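Local coordinates for protein leucyl-tRNA synthetase subunit alpha (Aquifex aeolicus, PDB 3O0A) that probably hydrolyses the ester bond of mischarged tRNA(Leu), as the CP1 editing domain of an enzyme that attaches leucine to its tRNA, at residues K104-G110 with P123-Y129; I40-R46 with Y134-M140; V142-D146 with P159-V164. All blocks are in the same frame, centred on the assembly; numbering follows the deposited sequence.

Interaction 1 of 3, residues K104-G110 with P123-Y129; sequences KEGVFLG and PVWSANY
A beta hairpin pairs strands 106-109 and 123-127 at one edge of a mixed sheet in the editing domain; they run antiparallel at 147°, axes 4.6 Å apart. Gly-106 faces Ala-127, and Phe-108 faces Trp-125, as non-hydrogen-bonded pairs. Between them Val-107 and Ser-126 form a hydrogen-bonded pair, each N 2.9 Å from the other's O, while Leu-109 N gives to Val-124 O (2.9 Å). Phe-108 (chi1 t) and Trp-125 (chi1 m) share a face: Phe-108 CB lies 3.8 Å from the centroid of the Trp-125 six-membered ring, a CH-pi contact. Gly-106 suits its place, since a CB there would collide with Ser-126 O. Tyr-156 of helix 147-156 also meets the indole. Past the strands, Asn-128 (chi1 p) prolongs the pairing: Glu-105 N to Asn-128 OD1 3.1 Å, Asn-128 N to Glu-105 O 2.9 Å. The long chain of Lys-104 reaches across the open end of the hairpin, and its NZ makes a cation-pi contact over the Tyr-129 face, 3.4 Å from the ring centroid and 3.0 Å from Tyr-129 CG.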
loop_
_atom_site.group_PDB
_atom_site.type_symbol
_atom_site.label_atom_id
_atom_site.label_comp_id
_atom_site.label_asym_id
_atom_site.label_seq_id
_atom_site.Cartn_x
_atom_site.Cartn_y
_atom_site.Cartn_z
ATOM N N LYS A 104 8.913 -14.669 2.151
ATOM C CA LYS A 104 8.713 -13.310 1.628
ATOM C C LYS A 104 9.856 -12.384 2.029
ATOM O O LYS A 104 10.385 -12.493 3.137
ATOM C CB LYS A 104 7.411 -12.754 2.176
ATOM C CG LYS A 104 6.227 -13.619 1.851
ATOM C CD LYS A 104 4.948 -12.974 2.276
ATOM C CE LYS A 104 3.811 -13.562 1.476
ATOM N NZ LYS A 104 3.715 -12.874 0.164
ATOM N N GLU A 105 10.238 -11.482 1.126
ATOM C CA GLU A 105 11.339 -10.561 1.386
ATOM C C GLU A 105 10.931 -9.156 0.983
ATOM O O GLU A 105 10.337 -8.959 -0.077
ATOM C CB GLU A 105 12.620 -10.957 0.635
ATOM C CG GLU A 105 13.857 -10.156 1.119
ATOM C CD GLU A 105 15.153 -10.448 0.360
ATOM O OE1 GLU A 105 15.211 -11.442 -0.400
ATOM O OE2 GLU A 105 16.131 -9.675 0.548
ATOM N N GLY A 106 11.251 -8.197 1.840
ATOM C CA GLY A 106 11.023 -6.795 1.518
ATOM C C GLY A 106 11.904 -5.833 2.288
ATOM O O GLY A 106 12.697 -6.227 3.150
ATOM N N VAL A 107 11.742 -4.555 1.979
ATOM C CA VAL A 107 12.565 -3.499 2.552
ATOM C C VAL A 107 11.705 -2.258 2.763
ATOM O O VAL A 107 10.806 -1.975 1.958
ATOM C CB VAL A 107 13.785 -3.154 1.656
ATOM C CG1 VAL A 107 14.793 -4.305 1.632
ATOM C CG2 VAL A 107 13.365 -2.756 0.234
ATOM N N PHE A 108 11.956 -1.547 3.855
ATOM C CA PHE A 108 11.179 -0.337 4.173
ATOM C C PHE A 108 11.805 0.833 3.426
ATOM O O PHE A 108 13.030 1.005 3.463
ATOM C CB PHE A 108 11.196 -0.111 5.687
ATOM C CG PHE A 108 10.556 1.178 6.156
ATOM C CD1 PHE A 108 9.341 1.628 5.637
ATOM C CD2 PHE A 108 11.177 1.921 7.166
ATOM C CE1 PHE A 108 8.771 2.820 6.101
ATOM C CE2 PHE A 108 10.622 3.099 7.650
ATOM C CZ PHE A 108 9.406 3.557 7.120
ATOM N N LEU A 109 10.970 1.620 2.748
ATOM C CA LEU A 109 11.448 2.773 1.978
ATOM C C LEU A 109 11.621 4.062 2.792
ATOM O O LEU A 109 12.152 5.054 2.287
ATOM C CB LEU A 109 10.539 3.008 0.759
ATOM C CG LEU A 109 10.350 1.805 -0.177
ATOM C CD1 LEU A 109 9.537 2.246 -1.426
ATOM C CD2 LEU A 109 11.682 1.106 -0.578
ATOM N N GLY A 110 11.184 4.048 4.051
ATOM C CA GLY A 110 11.431 5.168 4.952
ATOM C C GLY A 110 10.435 6.311 4.850
ATOM O O GLY A 110 10.652 7.382 5.416
ATOM N N PRO A 123 3.383 2.830 6.539
ATOM C CA PRO A 123 4.717 2.724 5.940
ATOM C C PRO A 123 4.720 2.135 4.530
ATOM O O PRO A 123 3.925 1.239 4.220
ATOM C CB PRO A 123 5.465 1.806 6.914
ATOM C CG PRO A 123 4.393 0.974 7.525
ATOM C CD PRO A 123 3.214 1.882 7.658
ATOM N N VAL A 124 5.607 2.657 3.684
ATOM C CA VAL A 124 5.765 2.170 2.324
ATOM C C VAL A 124 6.993 1.272 2.228
ATOM O O VAL A 124 8.097 1.690 2.578
ATOM C CB VAL A 124 5.868 3.317 1.311
ATOM C CG1 VAL A 124 5.840 2.765 -0.127
ATOM C CG2 VAL A 124 4.726 4.305 1.516
ATOM N N TRP A 125 6.755 0.053 1.748
ATOM C CA TRP A 125 7.751 -0.999 1.563
ATOM C C TRP A 125 7.873 -1.385 0.085
ATOM O O TRP A 125 7.024 -1.027 -0.738
ATOM C CB TRP A 125 7.308 -2.228 2.364
ATOM C CG TRP A 125 7.485 -2.088 3.823
ATOM C CD1 TRP A 125 6.809 -1.247 4.673
ATOM C CD2 TRP A 125 8.403 -2.821 4.625
ATOM N NE1 TRP A 125 7.268 -1.413 5.964
ATOM C CE2 TRP A 125 8.248 -2.370 5.960
ATOM C CE3 TRP A 125 9.353 -3.809 4.347
ATOM C CZ2 TRP A 125 9.003 -2.885 7.012
ATOM C CZ3 TRP A 125 10.117 -4.315 5.397
ATOM C CH2 TRP A 125 9.939 -3.848 6.709
ATOM N N SER A 126 8.950 -2.087 -0.261
ATOM C CA SER A 126 9.005 -2.834 -1.517
ATOM C C SER A 126 9.142 -4.300 -1.141
ATOM O O SER A 126 9.759 -4.618 -0.119
ATOM C CB SER A 126 10.178 -2.386 -2.388
ATOM O OG SER A 126 10.156 -3.003 -3.666
ATOM N N ALA A 127 8.547 -5.185 -1.940
ATOM C CA ALA A 127 8.583 -6.634 -1.637
ATOM C C ALA A 127 8.574 -7.532 -2.866
ATOM O O ALA A 127 8.086 -7.136 -3.922
ATOM C CB ALA A 127 7.453 -7.016 -0.682
ATOM N N ASN A 128 9.139 -8.738 -2.726
ATOM C CA ASN A 128 9.264 -9.669 -3.855
ATOM C C ASN A 128 7.934 -10.201 -4.376
ATOM O O ASN A 128 7.782 -10.444 -5.582
ATOM C CB ASN A 128 10.224 -10.827 -3.541
ATOM C CG ASN A 128 9.761 -11.695 -2.380
ATOM O OD1 ASN A 128 8.857 -11.330 -1.623
ATOM N ND2 ASN A 128 10.398 -12.859 -2.232
ATOM N N TYR A 129 6.958 -10.348 -3.482
ATOM C CA TYR A 129 5.687 -10.994 -3.842
ATOM C C TYR A 129 4.735 -10.111 -4.666
ATOM O O TYR A 129 3.727 -10.592 -5.198
ATOM C CB TYR A 129 5.000 -11.571 -2.589
ATOM C CG TYR A 129 4.295 -10.563 -1.691
ATOM C CD1 TYR A 129 5.003 -9.820 -0.733
ATOM C CD2 TYR A 129 2.915 -10.382 -1.767
ATOM C CE1 TYR A 129 4.351 -8.895 0.102
ATOM C CE2 TYR A 129 2.253 -9.456 -0.936
ATOM C CZ TYR A 129 2.967 -8.731 -0.003
ATOM O OH TYR A 129 2.308 -7.835 0.817
#

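Interaction 2 of 3, residues I40-R46 with Y134-M140; sequences IDVFTTR and YGTGAIM
Strand 40-44 and the short strand 138-140 cross at -69°, axes 5.3 Å apart, too steeply for a ladder; CA atoms approach at Val-42 and Ile-139 (5.0 Å) and at Phe-43 and Gly-135 (5.2 Å). One direct hydrogen bond joins the two segments: Thr-136 OG1 (chi1 p) donates to Asp-41 O at 2.7 Å, and the same hydroxyl accepts weakly from Ala-138 N (3.3 Å).

Three waters supply further polar links. One takes hydrogen bonds from Phe-43 N (3.0 Å) and Thr-136 N (2.9 Å) and donates to Ala-138 O (2.8 Å); a second joins Met-140 N to Phe-43 O, 2.9 Å from each; a third lies 3.1 Å from Thr-45 N and 3.0 Å from Tyr-134 OH.

The two strands belong to different sheets of the editing domain, an antiparallel one and a mixed one, which this crossing brings together. Residues 44-46 open the family's threonine-rich TTRPDT sequence, which in related synthetases lines the editing pocket. Here Thr-44 OG1 accepts from Arg-46 N (2.8 Å), an ST turn. On the other segment, Tyr-134 to Gly-137 form a type II' turn, closed by Gly-137 N to Tyr-134 O (2.9 Å); Gly-135 tolerates its positive phi, and a CB there would strike Phe-43 CB.

Among apolar contacts, small Ala-138 lets its CB sit 3.9 Å from Ile-40 CG2 and 4.2 Å from Val-42 CG1, and Val-42 CG2 lies 4.2 Å from Met-140 CB. Phe-43 (chi1 t) meets Tyr-134 obliquely, centroids 5.8 Å apart, with Phe-43 CD2 3.7 Å from Tyr-134 CZ. Extended Met-140 (chi1 p, then t, t) also makes van der Waals contacts with polar atoms, its CE 3.4 Å from Arg-46 O and 3.7 Å from Thr-44 OG1.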
loop_
_atom_site.group_PDB
_atom_site.type_symbol
_atom_site.label_atom_id
_atom_site.label_comp_id
_atom_site.label_asym_id
_atom_site.label_seq_id
_atom_site.Cartn_x
_atom_site.Cartn_y
_atom_site.Cartn_z
ATOM N N ILE A 40 0.910 7.704 -4.852
ATOM C CA ILE A 40 1.110 6.277 -5.111
ATOM C C ILE A 40 -0.249 5.693 -5.447
ATOM O O ILE A 40 -1.047 5.393 -4.557
ATOM C CB ILE A 40 1.707 5.568 -3.876
ATOM C CG1 ILE A 40 3.006 6.257 -3.451
ATOM C CG2 ILE A 40 1.960 4.079 -4.142
ATOM C CD1 ILE A 40 2.820 7.391 -2.483
ATOM N N ASP A 41 -0.505 5.528 -6.734
ATOM C CA ASP A 41 -1.782 4.968 -7.159
ATOM C C ASP A 41 -1.729 3.453 -7.010
ATOM O O ASP A 41 -0.767 2.804 -7.447
ATOM C CB ASP A 41 -2.083 5.310 -8.613
ATOM C CG ASP A 41 -2.316 6.795 -8.849
ATOM O OD1 ASP A 41 -2.622 7.540 -7.889
ATOM O OD2 ASP A 41 -2.202 7.200 -10.029
ATOM N N VAL A 42 -2.759 2.891 -6.389
ATOM C CA VAL A 42 -2.828 1.444 -6.231
ATOM C C VAL A 42 -4.086 0.934 -6.923
ATOM O O VAL A 42 -5.111 1.593 -6.911
ATOM C CB VAL A 42 -2.757 0.970 -4.730
ATOM C CG1 VAL A 42 -1.551 1.572 -3.999
ATOM C CG2 VAL A 42 -4.037 1.267 -3.956
ATOM N N PHE A 43 -3.996 -0.231 -7.548
ATOM C CA PHE A 43 -5.205 -0.917 -7.971
ATOM C C PHE A 43 -5.607 -1.985 -6.958
ATOM O O PHE A 43 -4.772 -2.738 -6.481
ATOM C CB PHE A 43 -5.062 -1.530 -9.361
ATOM C CG PHE A 43 -6.246 -2.368 -9.753
ATOM C CD1 PHE A 43 -7.431 -1.770 -10.179
ATOM C CD2 PHE A 43 -6.194 -3.753 -9.643
ATOM C CE1 PHE A 43 -8.541 -2.552 -10.513
ATOM C CE2 PHE A 43 -7.295 -4.536 -9.974
ATOM C CZ PHE A 43 -8.466 -3.932 -10.404
ATOM N N THR A 44 -6.892 -2.047 -6.631
ATOM C CA THR A 44 -7.395 -3.087 -5.725
ATOM C C THR A 44 -8.745 -3.624 -6.166
ATOM O O THR A 44 -9.587 -2.865 -6.618
ATOM C CB THR A 44 -7.503 -2.588 -4.243
ATOM O OG1 THR A 44 -7.989 -3.653 -3.411
ATOM C CG2 THR A 44 -8.422 -1.375 -4.111
ATOM N N THR A 45 -8.951 -4.933 -6.020
ATOM C CA THR A 45 -10.278 -5.519 -6.215
ATOM C C THR A 45 -11.031 -5.553 -4.884
ATOM O O THR A 45 -12.148 -6.069 -4.807
ATOM C CB THR A 45 -10.206 -6.945 -6.810
ATOM O OG1 THR A 45 -9.485 -7.803 -5.915
ATOM C CG2 THR A 45 -9.500 -6.913 -8.160
ATOM N N ARG A 46 -10.402 -4.997 -3.847
ATOM C CA ARG A 46 -10.974 -4.970 -2.498
ATOM C C ARG A 46 -11.052 -3.557 -1.895
ATOM O O ARG A 46 -10.528 -3.310 -0.803
ATOM C CB ARG A 46 -10.201 -5.915 -1.571
ATOM C CG ARG A 46 -10.359 -7.425 -1.892
ATOM C CD ARG A 46 -11.808 -7.906 -1.866
ATOM N NE ARG A 46 -12.489 -7.667 -0.592
ATOM C CZ ARG A 46 -12.404 -8.450 0.484
ATOM N NH1 ARG A 46 -11.645 -9.546 0.479
ATOM N NH2 ARG A 46 -13.086 -8.134 1.579
ATOM N N TYR A 134 1.026 -6.570 -12.003
ATOM C CA TYR A 134 -0.300 -6.527 -11.401
ATOM C C TYR A 134 -0.712 -5.085 -11.177
ATOM O O TYR A 134 -0.028 -4.352 -10.452
ATOM C CB TYR A 134 -0.382 -7.256 -10.059
ATOM C CG TYR A 134 -1.767 -7.082 -9.441
ATOM C CD1 TYR A 134 -2.866 -7.775 -9.948
ATOM C CD2 TYR A 134 -1.981 -6.180 -8.390
ATOM C CE1 TYR A 134 -4.141 -7.604 -9.407
ATOM C CE2 TYR A 134 -3.252 -5.998 -7.842
ATOM C CZ TYR A 134 -4.323 -6.721 -8.355
ATOM O OH TYR A 134 -5.590 -6.555 -7.825
ATOM N N GLY A 135 -1.839 -4.690 -11.769
ATOM C CA GLY A 135 -2.360 -3.332 -11.577
ATOM C C GLY A 135 -1.369 -2.231 -11.914
ATOM O O GLY A 135 -0.817 -2.194 -13.018
ATOM N N THR A 136 -1.150 -1.335 -10.953
ATOM C CA THR A 136 -0.221 -0.224 -11.107
ATOM C C THR A 136 1.188 -0.590 -10.645
ATOM O O THR A 136 2.096 0.252 -10.673
ATOM C CB THR A 136 -0.636 0.969 -10.237
ATOM O OG1 THR A 136 -0.644 0.555 -8.865
ATOM C CG2 THR A 136 -2.018 1.501 -10.629
ATOM N N GLY A 137 1.360 -1.815 -10.166
ATOM C CA GLY A 137 2.648 -2.237 -9.606
ATOM C C GLY A 137 2.869 -1.804 -8.164
ATOM O O GLY A 137 3.956 -2.001 -7.613
ATOM N N ALA A 138 1.845 -1.197 -7.567
ATOM C CA ALA A 138 1.834 -0.863 -6.142
ATOM C C ALA A 138 0.500 -1.298 -5.567
ATOM O O ALA A 138 -0.547 -1.157 -6.214
ATOM C CB ALA A 138 2.025 0.616 -5.929
ATOM N N ILE A 139 0.538 -1.848 -4.362
ATOM C CA ILE A 139 -0.692 -2.331 -3.738
ATOM C C ILE A 139 -0.862 -1.735 -2.344
ATOM O O ILE A 139 0.122 -1.382 -1.673
ATOM C CB ILE A 139 -0.744 -3.894 -3.686
ATOM C CG1 ILE A 139 0.396 -4.464 -2.830
ATOM C CG2 ILE A 139 -0.716 -4.486 -5.113
ATOM C CD1 ILE A 139 0.156 -5.907 -2.344
ATOM N N MET A 140 -2.117 -1.616 -1.917
ATOM C CA MET A 140 -2.390 -1.424 -0.503
ATOM C C MET A 140 -2.425 -2.782 0.174
ATOM O O MET A 140 -2.934 -3.772 -0.385
ATOM C CB MET A 140 -3.687 -0.659 -0.275
ATOM C CG MET A 140 -4.942 -1.442 -0.608
ATOM S SD MET A 140 -6.365 -0.361 -0.420
ATOM C CE MET A 140 -7.645 -1.615 -0.357
HETATM O O HOH W 1 -4.040 -2.911 -3.689
HETATM O O HOH W 2 -1.956 -2.285 -8.323
HETATM O O HOH W 3 -6.552 -6.631 -5.008
#

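Interaction 3 of 3, residues V142-D146 with P159-V164; sequences VPAHD and PIKVVV
A tight turn carries three successive bumps, Pro-143, Ala-144 and His-145, against the mostly extended chain 159-164. Pro-143 and Ala-144 have helix-like backbone angles, and Val-142 O accepts from His-145 N (2.9 Å) and weakly from Asp-146 N (3.0 Å). The CA atoms come nearest at Ala-144 and Val-162, 5.4 Å apart.

Ala-144 CB is the middle bump. It drops into a shallow hollow with Ile-160 CG2 at 3.8 Å, Lys-161 O at 3.2 Å and Val-162 CA at 3.9 Å, a place that suits a lone methyl. Pro-143 lies beside it, its CG 3.4 Å from Pro-159 O and its CB 4.2 Å from Ile-160 CG1. A water in the gap accepts from Ala-144 N (3.2 Å) and Lys-161 N (3.0 Å).

These two loops flank helix 147-156, one leading in and the other leading out. Asp-146 stands at its N-cap, where OD1 accepts a hydrogen bond from Asp-149 N. Residues 145-146 begin the HDQRD sequence, which in related leucyl-tRNA synthetases belongs to the editing site.

The largest bump is the His-145 ring (chi1 m, chi2 -62°), which fits among three valines. Val-163 CG2 lies 3.6 Å from His-145 CD2, Val-162 CG1 4.1 Å from His-145 CE1, and Val-164 CB covers one face, 4.0 Å from the ring centroid, as a CH-pi contact. Histidine offers both a flat surface and two ring nitrogens: its ND1 is hydrogen-bonded to Tyr-177 O, while its NE2 accepts from Val-163 N at 3.0 Å, N-H...NE2 angle 167°.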
loop_
_atom_site.group_PDB
_atom_site.type_symbol
_atom_site.label_atom_id
_atom_site.label_comp_id
_atom_site.label_asym_id
_atom_site.label_seq_id
_atom_site.Cartn_x
_atom_site.Cartn_y
_atom_site.Cartn_z
ATOM N N VAL A 142 -3.484 -5.181 3.340
ATOM C CA VAL A 142 -4.514 -5.332 4.353
ATOM C C VAL A 142 -4.312 -6.740 4.939
ATOM O O VAL A 142 -4.984 -7.700 4.536
ATOM C CB VAL A 142 -5.927 -5.159 3.749
ATOM C CG1 VAL A 142 -7.024 -5.250 4.832
ATOM C CG2 VAL A 142 -6.024 -3.820 2.989
ATOM N N PRO A 143 -3.361 -6.871 5.880
ATOM C CA PRO A 143 -3.039 -8.202 6.403
ATOM C C PRO A 143 -4.214 -8.949 7.029
ATOM O O PRO A 143 -4.219 -10.178 7.015
ATOM C CB PRO A 143 -1.969 -7.942 7.470
ATOM C CG PRO A 143 -1.558 -6.551 7.329
ATOM C CD PRO A 143 -2.538 -5.806 6.482
ATOM N N ALA A 144 -5.189 -8.224 7.576
ATOM C CA ALA A 144 -6.384 -8.868 8.133
ATOM C C ALA A 144 -7.181 -9.665 7.095
ATOM O O ALA A 144 -7.871 -10.622 7.449
ATOM C CB ALA A 144 -7.277 -7.836 8.816
ATOM N N HIS A 145 -7.086 -9.279 5.821
ATOM C CA HIS A 145 -7.997 -9.796 4.791
ATOM C C HIS A 145 -7.330 -10.261 3.501
ATOM O O HIS A 145 -8.013 -10.594 2.528
ATOM C CB HIS A 145 -9.074 -8.737 4.504
ATOM C CG HIS A 145 -9.766 -8.266 5.741
ATOM N ND1 HIS A 145 -10.493 -9.117 6.547
ATOM C CD2 HIS A 145 -9.807 -7.052 6.339
ATOM C CE1 HIS A 145 -10.963 -8.444 7.581
ATOM N NE2 HIS A 145 -10.565 -7.188 7.476
ATOM N N ASP A 146 -5.997 -10.278 3.493
ATOM C CA ASP A 146 -5.235 -10.761 2.347
ATOM C C ASP A 146 -4.125 -11.668 2.892
ATOM O O ASP A 146 -3.282 -11.226 3.681
ATOM C CB ASP A 146 -4.682 -9.573 1.541
ATOM C CG ASP A 146 -3.961 -9.992 0.246
ATOM O OD1 ASP A 146 -2.991 -10.776 0.305
ATOM O OD2 ASP A 146 -4.332 -9.478 -0.837
ATOM N N PRO A 159 1.321 -3.974 11.531
ATOM C CA PRO A 159 -0.002 -3.998 12.150
ATOM C C PRO A 159 -1.070 -4.745 11.357
ATOM O O PRO A 159 -1.083 -4.713 10.122
ATOM C CB PRO A 159 -0.368 -2.515 12.250
ATOM C CG PRO A 159 0.922 -1.810 12.245
ATOM C CD PRO A 159 1.763 -2.588 11.299
ATOM N N ILE A 160 -1.953 -5.415 12.090
ATOM C CA ILE A 160 -3.104 -6.081 11.510
ATOM C C ILE A 160 -4.328 -5.298 11.980
ATOM O O ILE A 160 -4.498 -5.059 13.177
ATOM C CB ILE A 160 -3.188 -7.572 11.929
ATOM C CG1 ILE A 160 -1.842 -8.272 11.697
ATOM C CG2 ILE A 160 -4.310 -8.281 11.167
ATOM C CD1 ILE A 160 -1.676 -9.602 12.455
ATOM N N LYS A 161 -5.161 -4.872 11.030
ATOM C CA LYS A 161 -6.351 -4.081 11.344
ATOM C C LYS A 161 -7.587 -4.693 10.685
ATOM O O LYS A 161 -7.681 -4.750 9.461
ATOM C CB LYS A 161 -6.156 -2.633 10.882
ATOM C CG LYS A 161 -7.319 -1.684 11.160
ATOM C CD LYS A 161 -6.935 -0.303 10.648
ATOM C CE LYS A 161 -7.980 0.742 10.941
ATOM N NZ LYS A 161 -7.556 2.030 10.311
ATOM N N VAL A 162 -8.525 -5.156 11.502
ATOM C CA VAL A 162 -9.748 -5.770 10.984
ATOM C C VAL A 162 -10.739 -4.708 10.511
ATOM O O VAL A 162 -11.050 -3.776 11.255
ATOM C CB VAL A 162 -10.422 -6.692 12.030
ATOM C CG1 VAL A 162 -11.667 -7.350 11.438
ATOM C CG2 VAL A 162 -9.434 -7.755 12.510
ATOM N N VAL A 163 -11.214 -4.850 9.272
ATOM C CA VAL A 163 -12.248 -3.957 8.725
ATOM C C VAL A 163 -13.467 -4.669 8.131
ATOM O O VAL A 163 -14.484 -4.038 7.891
ATOM C CB VAL A 163 -11.686 -2.938 7.693
ATOM C CG1 VAL A 163 -10.824 -1.905 8.389
ATOM C CG2 VAL A 163 -10.926 -3.648 6.569
ATOM N N VAL A 164 -13.350 -5.970 7.885
ATOM C CA VAL A 164 -14.466 -6.782 7.409
ATOM C C VAL A 164 -14.695 -7.877 8.440
ATOM O O VAL A 164 -13.893 -8.802 8.572
ATOM C CB VAL A 164 -14.204 -7.398 6.007
ATOM C CG1 VAL A 164 -15.364 -8.303 5.589
ATOM C CG2 VAL A 164 -13.986 -6.298 4.957
HETATM O O HOH W 4 -5.355 -5.110 8.049
#

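How the interactions relate
Interactions 1 and 2 reach the same mixed sheet, where strands 121-127 and 138-141 succeed each other along the chain; their centres lie about 15 Å apart, and they touch where Tyr-129 OH packs 4.3 Å from Ile-139 CD1. Interaction 1 is nested within the loop that interaction 2 closes, whereas interaction 3 follows both. Residues 142-146 continue directly from strand 138-141. Interactions 2 and 3 have centres about 16 Å apart, and Arg-46 packs against both halves of interaction 3, its NH2 3.9 Å from Val-164 CG2. Interactions 1 and 3 do not touch (nearest atoms about 6 Å), yet Asp-149 is hydrogen-bonded to both Tyr-129 OH and Val-142 N. The TTR and HD sequences are consistent with an editing pocket beside interactions 2 and 3.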